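Peptidoglycan DD-endopeptidase ShyB (Vibrio cholerae, PDB 2GU1) hydrolyses the peptide cross-links between peptidoglycan strands as a zinc-dependent M23-family DD-endopeptidase, probably making room for new glycans as the cell wall expands. Local coordinates at residues E198-N202 / V292-Q296; S165-A169 / S180-A184; V253-R257 / I284-K288; Q33-S37 / K258-A262; G51-E55 / L67-M71. One frame throughout, in Å; residues are numbered along the deposited sequence.

Contact 1: residues E198-N202 / V292-Q296; sequences ERAFN and VKRGQ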
# COMPACT_ATOMS: atom_id res chain seq x y z
N GLU A 198 12.43 -13.70 4.69
CA GLU A 198 11.05 -13.59 4.22
C GLU A 198 10.80 -14.46 2.99
O GLU A 198 11.63 -14.54 2.09
CB GLU A 198 10.74 -12.13 3.92
CG GLU A 198 10.90 -11.25 5.15
CD GLU A 198 10.74 -9.77 4.87
OE1 GLU A 198 11.66 -9.17 4.27
OE2 GLU A 198 9.70 -9.21 5.26
N ARG A 199 9.64 -15.11 2.94
CA ARG A 199 9.33 -15.98 1.81
C ARG A 199 9.12 -15.24 0.51
O ARG A 199 8.71 -14.08 0.51
CB ARG A 199 8.10 -16.84 2.12
CG ARG A 199 8.37 -17.94 3.14
CD ARG A 199 7.54 -19.18 2.86
NE ARG A 199 6.12 -18.97 3.10
CZ ARG A 199 5.17 -19.85 2.78
NH1 ARG A 199 5.50 -20.99 2.19
NH2 ARG A 199 3.90 -19.59 3.05
N ALA A 200 9.42 -15.91 -0.60
CA ALA A 200 9.24 -15.33 -1.92
C ALA A 200 7.76 -15.34 -2.27
O ALA A 200 6.93 -15.86 -1.51
CB ALA A 200 10.03 -16.13 -2.95
N PHE A 201 7.43 -14.78 -3.43
CA PHE A 201 6.05 -14.69 -3.87
C PHE A 201 5.79 -15.61 -5.05
O PHE A 201 6.71 -16.05 -5.74
CB PHE A 201 5.73 -13.27 -4.34
CG PHE A 201 5.99 -12.20 -3.32
CD1 PHE A 201 6.58 -10.99 -3.70
CD2 PHE A 201 5.60 -12.36 -2.00
CE1 PHE A 201 6.76 -9.96 -2.78
CE2 PHE A 201 5.78 -11.34 -1.07
CZ PHE A 201 6.35 -10.14 -1.45
N ASN A 202 4.51 -15.91 -5.27
CA ASN A 202 4.13 -16.68 -6.43
C ASN A 202 3.93 -15.60 -7.50
O ASN A 202 3.58 -14.47 -7.18
CB ASN A 202 2.81 -17.42 -6.20
CG ASN A 202 2.96 -18.61 -5.28
OD1 ASN A 202 4.01 -19.26 -5.27
ND2 ASN A 202 1.92 -18.92 -4.52
N VAL A 292 -2.83 -14.24 5.90
CA VAL A 292 -2.97 -15.24 4.86
C VAL A 292 -1.62 -15.81 4.47
O VAL A 292 -0.58 -15.22 4.75
CB VAL A 292 -3.65 -14.64 3.62
CG1 VAL A 292 -5.07 -14.21 3.97
CG2 VAL A 292 -2.85 -13.45 3.09
N LYS A 293 -1.64 -16.98 3.84
CA LYS A 293 -0.43 -17.64 3.41
C LYS A 293 -0.31 -17.52 1.90
O LYS A 293 -1.29 -17.23 1.21
CB LYS A 293 -0.47 -19.12 3.79
CG LYS A 293 -0.77 -19.40 5.26
CD LYS A 293 0.38 -18.98 6.17
CE LYS A 293 1.64 -19.77 5.85
NZ LYS A 293 1.41 -21.25 5.94
N ARG A 294 0.89 -17.76 1.39
CA ARG A 294 1.13 -17.70 -0.04
C ARG A 294 0.30 -18.80 -0.72
O ARG A 294 0.41 -19.97 -0.37
CB ARG A 294 2.62 -17.93 -0.32
CG ARG A 294 3.00 -17.96 -1.79
CD ARG A 294 4.49 -18.18 -1.94
NE ARG A 294 4.92 -19.47 -1.40
CZ ARG A 294 6.19 -19.82 -1.22
NH1 ARG A 294 7.17 -18.98 -1.53
NH2 ARG A 294 6.48 -21.03 -0.75
N GLY A 295 -0.52 -18.42 -1.70
CA GLY A 295 -1.32 -19.40 -2.40
C GLY A 295 -2.69 -19.66 -1.81
O GLY A 295 -3.50 -20.40 -2.37
N GLN A 296 -2.96 -19.04 -0.66
CA GLN A 296 -4.25 -19.20 -0.00
C GLN A 296 -5.37 -18.53 -0.79
O GLN A 296 -5.19 -17.45 -1.36
CB GLN A 296 -4.19 -18.60 1.40
CG GLN A 296 -5.39 -18.93 2.27
CD GLN A 296 -5.31 -18.26 3.63
OE1 GLN A 296 -4.23 -18.07 4.18
NE2 GLN A 296 -6.47 -17.93 4.19
O HOH W 1 1.64 -20.91 2.13
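Neither segment is a regular helix or strand where they meet: 198-202 runs extended, and 292-296 leaves a short strand through a type II beta turn from Lys-293 to Gln-296, closed by Gln-296 N to Lys-293 O at 3.1 Å. Gly-295 takes the left-handed turn position (phi 91°), where a CB would jam against the preceding carbonyl. The nearest CA atoms, Phe-201 and Arg-294, stay 6.9 Å apart, so the bridging depends on side chains, chiefly Arg-294 and Arg-199. Arg-294 reaches across with chi1 and chi2 both t; its NH1 donates to Ala-200 O at 3.1 Å, and its CG lies 3.1 Å from Asn-202 ND2. The Arg-199 and Arg-294 guanidiniums lie face over face despite their like charge, NH1 of the former 3.1 Å from NH2 of the latter; a salt bridge from Arg-199 to Asp-250 offsets part of that charge. This surface contact ties the loop after strand 189-191 to the M23 domain. One water accepts from Arg-199 NH2 (2.8 Å) and donates to Arg-294 O (2.9 Å).

Contact 2: residues S165-A169 / S180-A184; sequences SEIKA and SAFLA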
# COMPACT_ATOMS: atom_id res chain seq x y z
N SER A 165 9.25 6.61 6.94
CA SER A 165 10.45 5.96 7.49
C SER A 165 10.53 4.52 7.03
O SER A 165 9.53 3.95 6.58
CB SER A 165 10.41 5.97 9.02
OG SER A 165 9.40 5.10 9.47
N GLU A 166 11.71 3.93 7.16
CA GLU A 166 11.93 2.54 6.76
C GLU A 166 13.07 1.93 7.56
O GLU A 166 14.14 2.53 7.71
CB GLU A 166 12.23 2.45 5.26
CG GLU A 166 12.24 1.02 4.73
CD GLU A 166 12.38 0.95 3.22
OE1 GLU A 166 13.52 1.01 2.72
OE2 GLU A 166 11.34 0.84 2.54
N ILE A 167 12.84 0.74 8.10
CA ILE A 167 13.86 0.03 8.86
C ILE A 167 14.81 -0.59 7.84
O ILE A 167 14.37 -1.27 6.91
CB ILE A 167 13.24 -1.10 9.71
CG1 ILE A 167 12.14 -0.52 10.61
CG2 ILE A 167 14.32 -1.82 10.49
CD1 ILE A 167 11.55 -1.54 11.59
N LYS A 168 16.11 -0.37 8.02
CA LYS A 168 17.10 -0.89 7.09
C LYS A 168 17.92 -2.04 7.65
O LYS A 168 18.38 -2.90 6.90
CB LYS A 168 18.05 0.24 6.65
CG LYS A 168 17.33 1.47 6.10
CD LYS A 168 16.13 1.09 5.22
CE LYS A 168 16.35 1.37 3.73
NZ LYS A 168 17.51 0.63 3.15
N ALA A 169 18.10 -2.06 8.97
CA ALA A 169 18.87 -3.12 9.60
C ALA A 169 18.36 -3.42 11.00
O ALA A 169 17.88 -2.54 11.71
CB ALA A 169 20.35 -2.71 9.65
N SER A 180 21.41 -10.84 13.11
CA SER A 180 21.26 -9.57 12.41
C SER A 180 20.67 -9.77 11.01
O SER A 180 20.96 -10.76 10.34
CB SER A 180 22.61 -8.85 12.32
OG SER A 180 23.53 -9.58 11.54
N ALA A 181 19.84 -8.83 10.59
CA ALA A 181 19.20 -8.89 9.28
C ALA A 181 19.28 -7.51 8.62
O ALA A 181 19.24 -6.49 9.31
CB ALA A 181 17.75 -9.33 9.42
N PHE A 182 19.36 -7.50 7.30
CA PHE A 182 19.47 -6.26 6.54
C PHE A 182 18.50 -6.25 5.37
O PHE A 182 18.29 -7.28 4.73
CB PHE A 182 20.90 -6.12 5.99
CG PHE A 182 21.96 -6.24 7.05
CD1 PHE A 182 22.32 -5.14 7.83
CD2 PHE A 182 22.61 -7.45 7.25
CE1 PHE A 182 23.30 -5.25 8.80
CE2 PHE A 182 23.60 -7.57 8.22
CZ PHE A 182 23.95 -6.46 9.00
N LEU A 183 17.90 -5.09 5.11
CA LEU A 183 16.95 -4.94 4.01
C LEU A 183 17.74 -4.86 2.70
O LEU A 183 18.56 -3.98 2.53
CB LEU A 183 16.12 -3.67 4.20
CG LEU A 183 15.06 -3.31 3.16
CD1 LEU A 183 14.08 -4.44 2.98
CD2 LEU A 183 14.32 -2.04 3.60
N ALA A 184 17.48 -5.80 1.79
CA ALA A 184 18.17 -5.85 0.51
C ALA A 184 17.42 -5.09 -0.58
O ALA A 184 16.28 -4.64 -0.39
CB ALA A 184 18.37 -7.30 0.07
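Leu-183 reaches over the 165-169 strand, its CD2 lying 3.3 Å from Glu-166 OE1, 3.4 Å from Ile-167 O and 4.0 Å from Lys-168 CD. It buries 86 Å² of the 246 Å² shared by the segments, the largest part of any residue. The aliphatic stem of Lys-168 thus meets a leucine methyl, while the Glu-166 carboxylate has its polar partner elsewhere, in a salt bridge to Arg-319.

The backbones form part of a beta hairpin in the antiparallel five-stranded sheet of the Csd3 second-domain region, but they diverge: the strand axes approach to 4.7 Å with 127° between their directions, well short of 180°. Pairing is correspondingly sparse. Leu-183 N donates to Lys-168 O at 2.9 Å and 173°, and Ala-169 pairs with Phe-182 at a non-hydrogen-bonded position, CA to CA 4.4 Å. Each CA of that pair makes a CA-H...O contact, Phe-182 CA to Lys-168 O at 3.6 Å and Ala-169 CA to Ala-181 O at 3.4 Å. On the sheet face shared by Ala-169 and Phe-182, Ala-169 CB packs 3.6 Å from Phe-182 CD1.

Lys-168 and Ala-169 both face Leu-151 in a classic beta bulge, with the helical psi of Lys-168 (-29°) marking the irregularity. Strand 160-173 lies between strands 147-157 and 179-183; Ile-167 and Ala-181 pack against helix 122-132, and Leu-183 touches Phe-189 of the outermost strand 189-191.

Contact 3: residues V253-R257 / I284-K288; sequences VIVVR and ILVKK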
# COMPACT_ATOMS: atom_id res chain seq x y z
N VAL A 253 -4.38 -9.05 5.50
CA VAL A 253 -5.40 -8.30 4.81
C VAL A 253 -5.50 -6.95 5.51
O VAL A 253 -5.82 -6.88 6.69
CB VAL A 253 -6.76 -9.02 4.89
CG1 VAL A 253 -7.81 -8.22 4.15
CG2 VAL A 253 -6.63 -10.42 4.32
N ILE A 254 -5.23 -5.87 4.78
CA ILE A 254 -5.30 -4.55 5.37
C ILE A 254 -6.47 -3.73 4.84
O ILE A 254 -6.88 -2.76 5.47
CB ILE A 254 -3.98 -3.76 5.13
CG1 ILE A 254 -3.70 -3.63 3.63
CG2 ILE A 254 -2.82 -4.47 5.82
CD1 ILE A 254 -2.43 -2.86 3.32
N VAL A 255 -7.01 -4.13 3.69
CA VAL A 255 -8.13 -3.41 3.10
C VAL A 255 -9.16 -4.35 2.47
O VAL A 255 -8.80 -5.28 1.76
CB VAL A 255 -7.66 -2.42 2.02
CG1 VAL A 255 -8.85 -1.70 1.41
CG2 VAL A 255 -6.68 -1.43 2.61
N VAL A 256 -10.43 -4.08 2.74
CA VAL A 256 -11.55 -4.86 2.21
C VAL A 256 -12.65 -3.86 1.91
O VAL A 256 -13.37 -3.45 2.82
CB VAL A 256 -12.07 -5.88 3.25
CG1 VAL A 256 -13.24 -6.65 2.67
CG2 VAL A 256 -10.97 -6.82 3.65
N ARG A 257 -12.78 -3.45 0.65
CA ARG A 257 -13.78 -2.46 0.28
C ARG A 257 -14.64 -2.79 -0.93
O ARG A 257 -14.31 -3.66 -1.75
CB ARG A 257 -13.12 -1.11 -0.01
CG ARG A 257 -12.34 -0.52 1.13
CD ARG A 257 -12.18 0.98 0.92
NE ARG A 257 -11.18 1.55 1.81
CZ ARG A 257 -11.20 1.43 3.14
NH1 ARG A 257 -12.17 0.75 3.73
NH2 ARG A 257 -10.24 1.98 3.86
N ILE A 284 -15.43 -11.72 -1.63
CA ILE A 284 -14.20 -11.68 -0.84
C ILE A 284 -14.35 -12.69 0.30
O ILE A 284 -15.33 -12.65 1.04
CB ILE A 284 -13.94 -10.25 -0.27
CG1 ILE A 284 -13.50 -9.32 -1.41
CG2 ILE A 284 -12.88 -10.28 0.84
CD1 ILE A 284 -13.32 -7.86 -1.02
N LEU A 285 -13.39 -13.59 0.43
CA LEU A 285 -13.44 -14.64 1.45
C LEU A 285 -12.60 -14.43 2.71
O LEU A 285 -12.47 -15.34 3.53
CB LEU A 285 -13.05 -15.98 0.82
CG LEU A 285 -13.94 -16.50 -0.31
CD1 LEU A 285 -13.29 -17.73 -0.94
CD2 LEU A 285 -15.33 -16.84 0.22
N VAL A 286 -12.04 -13.23 2.86
CA VAL A 286 -11.22 -12.93 4.02
C VAL A 286 -11.65 -11.60 4.62
O VAL A 286 -12.44 -10.88 4.01
CB VAL A 286 -9.71 -12.86 3.65
CG1 VAL A 286 -9.18 -14.25 3.34
CG2 VAL A 286 -9.52 -11.94 2.46
N LYS A 287 -11.15 -11.28 5.80
CA LYS A 287 -11.51 -10.02 6.44
C LYS A 287 -10.27 -9.25 6.89
O LYS A 287 -9.18 -9.81 6.97
CB LYS A 287 -12.40 -10.29 7.66
CG LYS A 287 -12.88 -9.03 8.35
CD LYS A 287 -13.70 -9.32 9.59
CE LYS A 287 -14.13 -8.03 10.27
NZ LYS A 287 -12.95 -7.20 10.66
N LYS A 288 -10.45 -7.97 7.19
CA LYS A 288 -9.35 -7.13 7.66
C LYS A 288 -8.65 -7.80 8.84
O LYS A 288 -9.29 -8.47 9.65
CB LYS A 288 -9.85 -5.77 8.12
CG LYS A 288 -10.07 -4.75 7.01
CD LYS A 288 -10.20 -3.35 7.61
CE LYS A 288 -8.94 -2.98 8.39
NZ LYS A 288 -9.06 -1.66 9.08
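Apolar contacts provide the main side-chain links in this part of the M23 peptidase fold, where a loop crosses a bulged strand. Val-253 CG2 meets Val-286 CG2 at 3.8 Å, and Val-256 CG1 meets Ile-284 CD1 at 3.9 Å; in all four residues the CA-to-CB bond points toward the opposing segment. Val-256 also uses CG2, which lies 4.0 Å from Lys-288 CG, so its two methyls contact different parts of the loop.

Side chains also pack on backbone. Val-253 CB approaches Lys-287 O at 3.3 Å, Val-256 CG2 lies 3.8 Å from Lys-288 N, and Lys-288 CE rests 3.6 Å from Ile-254 O. Lys-288 is therefore held along its alkyl chain, and buries 77 Å² here although the residue is exposed overall.

No hydrogen bond joins these segments, and their end-to-end directions differ by 116°, as in a crossing. The backbones come closest at Val-253 and Lys-288, CA to CA 5.0 Å, just before pairing starts.

Strand 251-259 is paired on one edge with 265-269, where Ile-254 and Val-255 both face Val-267 in a classic beta bulge, Ile-254 having a psi of -19°. Just beyond the loop segment, Gly-289 and Gln-290 bond to the Val-253 backbone, and strand 291-292 continues the pairing with 251-259. Leu-266 of strand 265-269 touches Val-253, Val-256 and Val-286, while Val-286 also packs on Ile-298 of strand 297-300.

Contact 4: residues Q33-S37 / K258-A262; sequences QKILS and KHPYA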
# COMPACT_ATOMS: atom_id res chain seq x y z
N GLN A 33 -18.66 11.19 -8.04
CA GLN A 33 -18.49 10.07 -8.97
C GLN A 33 -17.37 10.26 -10.00
O GLN A 33 -16.73 9.29 -10.42
CB GLN A 33 -19.81 9.78 -9.71
CG GLN A 33 -20.92 9.25 -8.82
CD GLN A 33 -20.37 8.39 -7.70
OE1 GLN A 33 -20.20 8.85 -6.57
NE2 GLN A 33 -20.05 7.13 -8.01
N LYS A 34 -17.13 11.50 -10.42
CA LYS A 34 -16.07 11.74 -11.38
C LYS A 34 -14.70 11.56 -10.72
O LYS A 34 -13.73 11.12 -11.37
CB LYS A 34 -16.18 13.15 -11.98
CG LYS A 34 -17.39 13.35 -12.89
CD LYS A 34 -17.55 12.19 -13.88
CE LYS A 34 -16.28 11.93 -14.70
NZ LYS A 34 -16.31 10.62 -15.43
N ILE A 35 -14.62 11.90 -9.44
CA ILE A 35 -13.37 11.75 -8.69
C ILE A 35 -13.12 10.26 -8.44
O ILE A 35 -12.00 9.77 -8.62
CB ILE A 35 -13.46 12.50 -7.34
CG1 ILE A 35 -13.51 14.01 -7.59
CG2 ILE A 35 -12.28 12.13 -6.44
CD1 ILE A 35 -12.32 14.55 -8.37
N LEU A 36 -14.16 9.54 -8.04
CA LEU A 36 -14.06 8.10 -7.79
C LEU A 36 -13.67 7.38 -9.08
O LEU A 36 -12.89 6.43 -9.06
CB LEU A 36 -15.40 7.58 -7.27
CG LEU A 36 -15.58 7.39 -5.75
CD1 LEU A 36 -14.83 8.46 -4.99
CD2 LEU A 36 -17.07 7.40 -5.43
N SER A 37 -14.22 7.85 -10.19
CA SER A 37 -13.95 7.27 -11.50
C SER A 37 -12.49 7.34 -11.90
O SER A 37 -11.91 6.34 -12.35
CB SER A 37 -14.79 7.97 -12.57
OG SER A 37 -14.56 7.38 -13.84
N LYS A 258 -15.74 -2.05 -1.04
CA LYS A 258 -16.66 -2.16 -2.16
C LYS A 258 -16.59 -0.77 -2.79
O LYS A 258 -17.14 0.19 -2.26
CB LYS A 258 -18.09 -2.45 -1.70
CG LYS A 258 -19.01 -2.94 -2.82
CD LYS A 258 -19.06 -1.96 -3.99
CE LYS A 258 -19.34 -2.67 -5.31
NZ LYS A 258 -19.30 -1.74 -6.48
N HIS A 259 -15.91 -0.67 -3.93
CA HIS A 259 -15.73 0.59 -4.63
C HIS A 259 -16.66 0.66 -5.83
O HIS A 259 -16.85 -0.32 -6.55
CB HIS A 259 -14.26 0.70 -5.05
CG HIS A 259 -13.86 2.04 -5.56
ND1 HIS A 259 -14.18 2.49 -6.83
CD2 HIS A 259 -13.12 3.03 -4.99
CE1 HIS A 259 -13.65 3.69 -7.02
NE2 HIS A 259 -13.01 4.03 -5.92
N PRO A 260 -17.28 1.83 -6.06
CA PRO A 260 -18.20 2.01 -7.19
C PRO A 260 -17.59 1.64 -8.55
O PRO A 260 -18.29 1.15 -9.44
CB PRO A 260 -18.57 3.49 -7.12
CG PRO A 260 -18.39 3.82 -5.66
CD PRO A 260 -17.14 3.08 -5.29
N TYR A 261 -16.29 1.88 -8.69
CA TYR A 261 -15.61 1.61 -9.95
C TYR A 261 -14.65 0.42 -9.91
O TYR A 261 -14.55 -0.33 -10.88
CB TYR A 261 -14.90 2.88 -10.40
CG TYR A 261 -15.90 3.97 -10.70
CD1 TYR A 261 -16.55 4.04 -11.93
CD2 TYR A 261 -16.28 4.88 -9.71
CE1 TYR A 261 -17.56 4.96 -12.17
CE2 TYR A 261 -17.29 5.82 -9.94
CZ TYR A 261 -17.92 5.85 -11.16
OH TYR A 261 -18.94 6.75 -11.38
N ALA A 262 -13.95 0.25 -8.80
CA ALA A 262 -13.02 -0.87 -8.67
C ALA A 262 -13.79 -2.10 -8.20
O ALA A 262 -13.23 -3.19 -8.11
CB ALA A 262 -11.91 -0.52 -7.69
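Tyr-261, with chi1 m (-64°) and chi2 -83°, lays one ring face over the helix backbone: Ser-37 CA sits 3.8 Å from its ring centroid and 12° off the normal, a CH-pi contact. Its CE2 packs 3.7 Å from Leu-36 CB, and its OH reaches to 3.6 Å from Gln-33 CB. Leu-36 has an off-rotamer chi1 of -98° and chi2 near 35°, placing CD2 3.8 Å from Pro-260 CG. Gln-33, with chi2 also between wells at -33°, folds so that NE2 comes within 4.0 Å of Pro-260 CB. His-259 (chi1 t) turns ND1 back to accept from Tyr-261 N (2.9 Å) and Ala-262 N (3.0 Å), bracing the turn, while its CE1 lies 3.5 Å from Leu-36 O. No hydrogen bond joins the segments. The contact packs the LysM-like region against the M23 peptidase region; the Tyr-261 side chain is about 12 Å from the zinc ion. Helix 29-38 rests on the turn that follows strand 251-259, with His-259 at the strand's end, while its Lys-34 and Ile-35 touch Phe-87 of strand 87-93.

Contact 5: residues G51-E55 / L67-M71; sequences GEELE and LIYHM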
# COMPACT_ATOMS: atom_id res chain seq x y z
N GLY A 51 -5.39 13.57 9.82
CA GLY A 51 -4.15 14.32 9.80
C GLY A 51 -3.72 14.73 8.40
O GLY A 51 -2.99 15.71 8.23
N GLU A 52 -4.14 13.97 7.39
CA GLU A 52 -3.79 14.32 6.02
C GLU A 52 -4.70 15.48 5.66
O GLU A 52 -5.64 15.78 6.39
CB GLU A 52 -4.01 13.12 5.08
CG GLU A 52 -3.20 11.90 5.48
CD GLU A 52 -3.40 10.73 4.54
OE1 GLU A 52 -4.53 10.53 4.08
OE2 GLU A 52 -2.42 10.01 4.28
N GLU A 53 -4.43 16.14 4.54
CA GLU A 53 -5.24 17.29 4.16
C GLU A 53 -5.74 17.23 2.74
O GLU A 53 -5.04 16.75 1.84
CB GLU A 53 -4.42 18.57 4.30
CG GLU A 53 -3.92 18.86 5.70
CD GLU A 53 -3.04 20.11 5.73
OE1 GLU A 53 -3.53 21.18 5.31
OE2 GLU A 53 -1.87 20.01 6.16
N LEU A 54 -6.96 17.71 2.54
CA LEU A 54 -7.56 17.79 1.23
C LEU A 54 -7.70 19.28 0.94
O LEU A 54 -8.07 20.07 1.81
CB LEU A 54 -8.93 17.11 1.19
CG LEU A 54 -8.99 15.59 1.32
CD1 LEU A 54 -10.45 15.13 1.27
CD2 LEU A 54 -8.20 14.93 0.19
N GLU A 55 -7.37 19.68 -0.28
CA GLU A 55 -7.47 21.08 -0.66
C GLU A 55 -8.43 21.13 -1.84
O GLU A 55 -8.17 20.50 -2.86
CB GLU A 55 -6.07 21.59 -1.04
CG GLU A 55 -5.97 23.07 -1.35
CD GLU A 55 -4.52 23.54 -1.37
OE1 GLU A 55 -3.63 22.73 -1.74
OE2 GLU A 55 -4.26 24.71 -1.04
N LEU A 67 -8.93 19.18 -6.92
CA LEU A 67 -8.77 18.60 -5.59
C LEU A 67 -7.32 18.16 -5.42
O LEU A 67 -6.77 17.48 -6.29
CB LEU A 67 -9.68 17.37 -5.43
CG LEU A 67 -9.35 16.43 -4.26
CD1 LEU A 67 -9.75 17.10 -2.95
CD2 LEU A 67 -10.08 15.10 -4.42
N ILE A 68 -6.71 18.55 -4.30
CA ILE A 68 -5.34 18.14 -4.02
C ILE A 68 -5.36 17.34 -2.72
O ILE A 68 -5.80 17.83 -1.68
CB ILE A 68 -4.38 19.35 -3.83
CG1 ILE A 68 -4.38 20.24 -5.09
CG2 ILE A 68 -2.95 18.86 -3.60
CD1 ILE A 68 -5.61 21.10 -5.22
N TYR A 69 -4.92 16.09 -2.81
CA TYR A 69 -4.87 15.21 -1.65
C TYR A 69 -3.42 15.18 -1.17
O TYR A 69 -2.55 14.55 -1.78
CB TYR A 69 -5.38 13.80 -2.03
CG TYR A 69 -5.12 12.69 -1.02
CD1 TYR A 69 -5.02 12.96 0.35
CD2 TYR A 69 -5.00 11.37 -1.45
CE1 TYR A 69 -4.80 11.92 1.28
CE2 TYR A 69 -4.79 10.33 -0.54
CZ TYR A 69 -4.69 10.61 0.82
OH TYR A 69 -4.47 9.58 1.70
N HIS A 70 -3.16 15.91 -0.09
CA HIS A 70 -1.83 15.97 0.52
C HIS A 70 -1.63 14.75 1.43
O HIS A 70 -2.03 14.77 2.60
CB HIS A 70 -1.69 17.26 1.34
CG HIS A 70 -1.72 18.51 0.50
ND1 HIS A 70 -0.63 18.96 -0.21
CD2 HIS A 70 -2.73 19.38 0.24
CE1 HIS A 70 -0.96 20.05 -0.88
NE2 HIS A 70 -2.23 20.33 -0.62
N MET A 71 -1.04 13.70 0.88
CA MET A 71 -0.78 12.48 1.65
C MET A 71 0.31 12.75 2.69
O MET A 71 0.30 12.15 3.77
CB MET A 71 -0.34 11.35 0.71
CG MET A 71 -1.48 10.81 -0.13
SD MET A 71 -0.96 10.05 -1.68
CE MET A 71 -1.07 11.45 -2.77
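A beta hairpin of the LysM-like domain brings strands 53-58 and 64-70 together; the short axes run 163° apart and approach to 4.7 Å. Two hydrogen-bonded antiparallel pairs flank a non-hydrogen-bonded one. At Glu-55 and Ile-68, each N donates to the other's O at 2.8 Å. At Glu-53 and His-70 the bonds are unequal: His-70 N to Glu-53 O is 2.8 Å, whereas Glu-53 N to His-70 O is weak at 3.4 Å, next to the corner the chain turns at Met-71. Between them Leu-54 faces Tyr-69, CA to CA 4.7 Å, with Leu-54 CA 3.4 Å from Ile-68 O in a CA-H...O contact.

On the face bearing Leu-54 and Tyr-69, Leu-54 CD2 packs 3.7 Å from Tyr-69 CD1 and 4.1 Å from Leu-67 CD1. The other face carries Glu-53, Glu-55, Ile-68 and His-70, and here His-70 NE2 donates to Glu-55 OE1 at 3.0 Å and 175°, linking the two strands. The sheet continues on both sides, through Tyr-10 bonded to Leu-54 and Ala-77 bonded to Tyr-69.

Glu-52 accepts from Tyr-69 OH at OE1 (2.6 Å), which also receives Gln-49 N; this ties strand 64-70 to the residue just before strand 53-58. Two carboxylates thus add side-chain links to the backbone pairing; the near-linear histidine-glutamate bond requires a proton on NE2 of His-70.

In the fold
Contacts 2 and 5, both partly buried, each join neighbouring strands of an antiparallel sheet, but contact 5 is more regular, with three beta bridges and 501 Å² buried against one bridge and 246 Å². Contact 3, also partly buried, is mainly apolar and lacks cross-segment hydrogen bonds. Contacts 1 and 4 lie at the surface and connect different family regions: the first through arginine, a carbonyl and water, the second through tyrosine packing. Contacts 3 and 4 use successive parts of strand 251-259. Val-292 links contacts 1 and 3, its CG1 lying 4.1 Å from Val-253 CG2, while Ile-35 CG2 of contact 4 meets Leu-67 CD2 of contact 5 at 4.2 Å. Contact 2 touches none of the others.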